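Local structure of probable glutathione S-transferase GSTU1 (Oryza sativa, 1OYJ) at residues A[40-45]-A[52-57]; A[59-64]-A[73-78]. The protein catalyses the conjugation of reduced glutathione to a wide range of hydrophobic electrophiles, a reaction used in herbicide detoxification. All coordinates share one frame; numbering follows the deposited sequence.

Contact 1 of 2, residues A[40-45]-A[52-57]. With GSH (glutathione), chain N.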
# COMPACT_ATOMS: atom_id res chain seq x y z
N GLY A 40 3.87 -23.98 5.77
CA GLY A 40 3.91 -24.62 7.07
C GLY A 40 5.35 -25.03 7.39
O GLY A 40 5.65 -25.43 8.52
N ASN A 41 6.25 -24.88 6.43
CA ASN A 41 7.62 -25.29 6.64
C ASN A 41 8.49 -24.34 5.79
O ASN A 41 9.20 -24.71 4.89
CB ASN A 41 7.72 -26.82 6.34
CG ASN A 41 9.00 -27.45 6.79
OD1 ASN A 41 9.36 -27.44 7.97
ND2 ASN A 41 9.68 -28.08 5.83
N LYS A 42 8.42 -23.06 6.10
CA LYS A 42 9.11 -22.04 5.32
C LYS A 42 10.59 -22.29 5.22
O LYS A 42 11.18 -22.75 6.18
CB LYS A 42 8.85 -20.66 5.83
CG LYS A 42 7.37 -20.21 5.65
CD LYS A 42 7.02 -18.88 6.30
CE LYS A 42 5.51 -18.70 6.52
NZ LYS A 42 5.06 -17.42 7.25
N SER A 43 11.21 -22.00 4.07
CA SER A 43 12.64 -22.24 3.94
C SER A 43 13.49 -21.20 4.63
O SER A 43 13.12 -20.02 4.82
CB SER A 43 13.02 -22.26 2.46
OG SER A 43 13.04 -20.97 1.95
N ASP A 44 14.70 -21.58 4.99
CA ASP A 44 15.62 -20.60 5.55
C ASP A 44 15.74 -19.35 4.60
O ASP A 44 15.80 -18.23 5.05
CB ASP A 44 16.97 -21.30 5.86
CG ASP A 44 17.99 -20.37 6.46
OD1 ASP A 44 17.66 -19.59 7.39
OD2 ASP A 44 19.17 -20.36 6.07
N LEU A 45 15.74 -19.55 3.30
CA LEU A 45 15.93 -18.44 2.35
C LEU A 45 14.72 -17.47 2.40
O LEU A 45 14.88 -16.30 2.53
CB LEU A 45 16.24 -18.99 0.93
CG LEU A 45 16.29 -17.97 -0.21
CD1 LEU A 45 17.51 -17.14 -0.14
CD2 LEU A 45 16.13 -18.65 -1.60
N VAL A 52 10.79 -9.49 7.85
CA VAL A 52 9.81 -8.67 8.46
C VAL A 52 8.45 -9.34 8.41
O VAL A 52 7.77 -9.45 9.41
CB VAL A 52 9.85 -7.18 7.87
CG1 VAL A 52 8.86 -6.36 8.49
CG2 VAL A 52 11.23 -6.54 8.07
N HIS A 53 8.06 -9.83 7.23
CA HIS A 53 6.76 -10.38 7.12
C HIS A 53 6.78 -11.89 7.00
O HIS A 53 5.85 -12.50 7.38
CB HIS A 53 6.05 -9.81 5.88
CG HIS A 53 5.82 -8.34 5.93
ND1 HIS A 53 5.12 -7.75 6.95
CD2 HIS A 53 6.20 -7.34 5.10
CE1 HIS A 53 5.07 -6.45 6.76
NE2 HIS A 53 5.70 -6.18 5.63
N ARG A 54 7.83 -12.46 6.47
CA ARG A 54 7.93 -13.91 6.30
C ARG A 54 6.84 -14.47 5.43
O ARG A 54 6.32 -15.54 5.70
CB ARG A 54 7.95 -14.66 7.65
CG ARG A 54 9.10 -14.12 8.56
CD ARG A 54 8.88 -14.22 10.02
NE ARG A 54 7.97 -13.22 10.58
CZ ARG A 54 6.67 -13.43 10.85
NH1 ARG A 54 6.09 -14.60 10.57
NH2 ARG A 54 5.95 -12.45 11.40
N LYS A 55 6.47 -13.69 4.44
CA LYS A 55 5.47 -14.01 3.47
C LYS A 55 5.95 -14.17 2.01
O LYS A 55 6.98 -13.67 1.63
CB LYS A 55 4.42 -12.90 3.46
CG LYS A 55 3.48 -12.98 4.65
CD LYS A 55 2.60 -11.79 4.78
CE LYS A 55 1.61 -11.92 5.94
NZ LYS A 55 0.58 -10.85 5.75
N ILE A 56 5.18 -14.90 1.18
CA ILE A 56 5.53 -14.89 -0.22
C ILE A 56 4.54 -13.95 -0.83
O ILE A 56 3.54 -13.69 -0.21
CB ILE A 56 5.53 -16.34 -0.84
CG1 ILE A 56 4.18 -16.99 -0.63
CG2 ILE A 56 6.61 -17.16 -0.18
CD1 ILE A 56 3.04 -16.35 -1.59
N PRO A 57 4.77 -13.42 -2.03
CA PRO A 57 5.93 -13.61 -2.85
C PRO A 57 7.12 -12.76 -2.51
O PRO A 57 7.06 -11.70 -1.89
CB PRO A 57 5.43 -13.17 -4.23
CG PRO A 57 4.43 -12.08 -3.94
CD PRO A 57 3.75 -12.65 -2.74
N1 GSH N . 0.85 -7.95 1.30
CA1 GSH N . 1.16 -9.19 0.64
C1 GSH N . 1.65 -9.16 -0.75
O11 GSH N . 2.51 -9.83 -1.30
O12 GSH N . 1.06 -8.35 -1.43
CB1 GSH N . 0.62 -10.50 1.17
CG1 GSH N . 1.21 -11.78 0.58
CD1 GSH N . 0.62 -12.98 1.32
OE1 GSH N . -0.43 -12.82 1.91
N2 GSH N . 1.23 -14.16 1.25
CA2 GSH N . 0.71 -15.32 1.94
C2 GSH N . 1.82 -15.72 2.93
O2 GSH N . 2.93 -15.88 2.46
CB2 GSH N . 0.46 -16.40 0.89
SG2 GSH N . -0.99 -15.99 -0.15
N3 GSH N . 1.66 -15.69 4.25
CA3 GSH N . 2.30 -16.88 4.88
C3 GSH N . 1.65 -17.69 5.99
O31 GSH N . 2.31 -18.08 7.01
O32 GSH N . 0.48 -18.02 5.89

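Contact 2 of 2, residues A[59-64]-A[73-78]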
# COMPACT_ATOMS: atom_id res chain seq x y z
N LEU A 59 10.65 -11.67 -4.53
CA LEU A 59 11.41 -11.68 -5.74
C LEU A 59 12.84 -11.43 -5.43
O LEU A 59 13.11 -10.48 -4.73
CB LEU A 59 11.03 -10.51 -6.63
CG LEU A 59 11.84 -10.55 -7.94
CD1 LEU A 59 11.26 -11.71 -8.75
CD2 LEU A 59 11.66 -9.31 -8.76
N LEU A 60 13.74 -12.30 -5.88
CA LEU A 60 15.16 -12.08 -5.70
C LEU A 60 15.78 -11.75 -7.05
O LEU A 60 15.69 -12.54 -8.03
CB LEU A 60 15.82 -13.31 -5.04
CG LEU A 60 15.32 -13.47 -3.59
CD1 LEU A 60 15.06 -14.89 -3.29
CD2 LEU A 60 16.27 -12.93 -2.59
N HIS A 61 16.41 -10.60 -7.12
CA HIS A 61 17.05 -10.11 -8.33
C HIS A 61 18.52 -10.02 -7.98
O HIS A 61 18.92 -9.30 -7.06
CB HIS A 61 16.45 -8.76 -8.74
CG HIS A 61 16.92 -8.24 -10.06
ND1 HIS A 61 16.89 -6.89 -10.38
CD2 HIS A 61 17.49 -8.87 -11.12
CE1 HIS A 61 17.43 -6.71 -11.58
NE2 HIS A 61 17.81 -7.90 -12.05
N ALA A 62 19.30 -10.88 -8.63
CA ALA A 62 20.70 -11.11 -8.31
C ALA A 62 20.89 -11.24 -6.81
O ALA A 62 21.82 -10.64 -6.25
CB ALA A 62 21.56 -10.04 -8.84
N GLY A 63 20.05 -12.03 -6.15
CA GLY A 63 20.22 -12.24 -4.72
C GLY A 63 19.67 -11.16 -3.76
O GLY A 63 19.71 -11.34 -2.55
N ARG A 64 19.18 -10.05 -4.28
CA ARG A 64 18.61 -9.01 -3.40
C ARG A 64 17.09 -9.08 -3.41
O ARG A 64 16.52 -9.09 -4.48
CB ARG A 64 18.99 -7.68 -3.97
CG ARG A 64 20.51 -7.39 -3.99
CD ARG A 64 20.78 -5.91 -3.94
NE ARG A 64 20.51 -5.26 -5.21
CZ ARG A 64 20.71 -3.98 -5.42
NH1 ARG A 64 21.16 -3.22 -4.44
NH2 ARG A 64 20.46 -3.45 -6.60
N LEU A 73 5.74 -5.38 -8.38
CA LEU A 73 5.21 -4.89 -9.67
C LEU A 73 5.84 -3.53 -10.08
O LEU A 73 6.32 -3.37 -11.21
CB LEU A 73 3.75 -4.75 -9.64
CG LEU A 73 2.88 -5.96 -9.47
CD1 LEU A 73 1.44 -5.62 -9.88
CD2 LEU A 73 3.40 -7.09 -10.25
N GLN A 74 5.92 -2.59 -9.18
CA GLN A 74 6.52 -1.31 -9.52
C GLN A 74 8.00 -1.43 -9.79
O GLN A 74 8.57 -0.78 -10.72
CB GLN A 74 6.22 -0.33 -8.43
CG GLN A 74 4.76 0.08 -8.48
CD GLN A 74 4.46 1.12 -7.43
OE1 GLN A 74 4.52 2.29 -7.70
NE2 GLN A 74 4.14 0.67 -6.24
N TYR A 75 8.59 -2.37 -9.07
CA TYR A 75 10.00 -2.66 -9.27
C TYR A 75 10.28 -3.19 -10.67
O TYR A 75 11.27 -2.81 -11.34
CB TYR A 75 10.56 -3.56 -8.14
CG TYR A 75 12.04 -3.93 -8.28
CD1 TYR A 75 13.04 -3.01 -8.00
CD2 TYR A 75 12.43 -5.18 -8.79
CE1 TYR A 75 14.40 -3.35 -8.16
CE2 TYR A 75 13.76 -5.51 -8.96
CZ TYR A 75 14.74 -4.60 -8.64
OH TYR A 75 16.05 -4.97 -8.80
N LEU A 76 9.42 -4.08 -11.14
CA LEU A 76 9.58 -4.67 -12.46
C LEU A 76 9.50 -3.57 -13.55
O LEU A 76 10.10 -3.76 -14.63
CB LEU A 76 8.59 -5.78 -12.71
CG LEU A 76 8.79 -6.99 -11.81
CD1 LEU A 76 7.59 -8.00 -12.04
CD2 LEU A 76 10.10 -7.62 -12.14
N ASP A 77 8.77 -2.48 -13.33
CA ASP A 77 8.85 -1.36 -14.26
C ASP A 77 10.20 -0.63 -14.02
O ASP A 77 10.97 -0.37 -14.99
CB ASP A 77 7.81 -0.29 -14.02
CG ASP A 77 6.50 -0.53 -14.76
OD1 ASP A 77 6.37 -1.54 -15.53
OD2 ASP A 77 5.57 0.29 -14.60
N ASP A 78 10.50 -0.30 -12.76
CA ASP A 78 11.65 0.57 -12.50
C ASP A 78 12.93 -0.07 -12.91
O ASP A 78 13.82 0.57 -13.45
CB ASP A 78 11.78 0.99 -11.02
CG ASP A 78 10.70 1.95 -10.57
OD1 ASP A 78 10.52 2.04 -9.32
OD2 ASP A 78 10.00 2.65 -11.36

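Contact 1 of 2, residues A[40-45]-A[52-57]
Beside the guanidinium group of Arg54 the ammonium of Lys42 sits obliquely, its NZ 4.5 Å from Arg54 NH1; of the two charges it is the Lys42 ammonium that meets the glutathione carboxylate. A second flat group, the His53 ring, has Val52 CG1 lying 4.1 Å above the centre of one face, and it also meets the ring of Phe106 of the second subunit. The contact itself rests on Lys42, whose extended chain beyond CG carries NZ to within 2.7 Å of the backbone Arg54 O. The C=O...NZ angle is 157°, and the donor is tilted 18° from the carbonyl plane. Lys42 NZ also donates to glutathione O31, in the glycyl carboxylate, at 2.8 Å. Next along the chain comes the cis-proline loop of the thioredoxin-like domain: Pro57 follows a cis peptide bond, and Ile56 pairs with the tripeptide much as one strand with another. Ile56 N lies 2.8 Å from glutathione O2, while glutathione N2 donates to Ile56 O. Were a methionine to replace Lys42, the glycyl carboxylate and Arg54 O would probably both be left without this shared donor. Alongside, Lys55 lays CG 3.3 Å from glutathione N3, the aliphatic part of its chain following the peptide.

Contact 2 of 2, residues A[59-64]-A[73-78]
His61 and Tyr75 meet ring edge to ring edge, with Tyr75 OH in the plane of the imidazole and 2.6 Å from His61 ND1. The hydrogen bond is almost straight, at 176°, and either partner could supply the proton. Neither ring covers the other: the planes stand at 68° and the centroids are 5.8 Å apart. Tyr75 reaches across because its CG lies anti to the backbone N, sending the phenol from the helix to the strand. Next to this polar link the contact is apolar and buried. Leu59 CD2 comes 4.2 Å from Tyr75 CD2 and 4.1 Å from Leu76 CD2, and Met25 of helix 16-28 touches both leucines. This is the beta-beta-alpha end of the thioredoxin-like domain, where helix 73-78 runs within 22° of strand 59-61, their axes 11.1 Å apart at closest approach. The looser side lies at the type I' turn from His61 to Arg64, whose Ala62 and Gly63 are exposed and take no part in the packing. At the end of the turn Arg64 looks to the second subunit, making a salt bridge with Asp96 and a cation-pi contact with Tyr99, both of that subunit.

How the contacts relate
From the N terminus, the chain first lays down strand 7-11, helix 16-28 and strand 33-36. Contact 1 then closes a short loop around helix 44-49, bringing residues 52-57, which lead into strand 58-61, back to residues 40-45. Contact 2 opens only after this loop has ended, and closes a second one through the hairpin with strand 64-67 and the start of helix 69-79. The two loops are therefore in series, neither nested nor crossed. They touch where Leu45 CD2 lies 4.3 Å from Leu60 CD1, although their centres are about 17 Å apart. One shapes the glutathione site, the other joins sheet to helix, and both reach the second subunit.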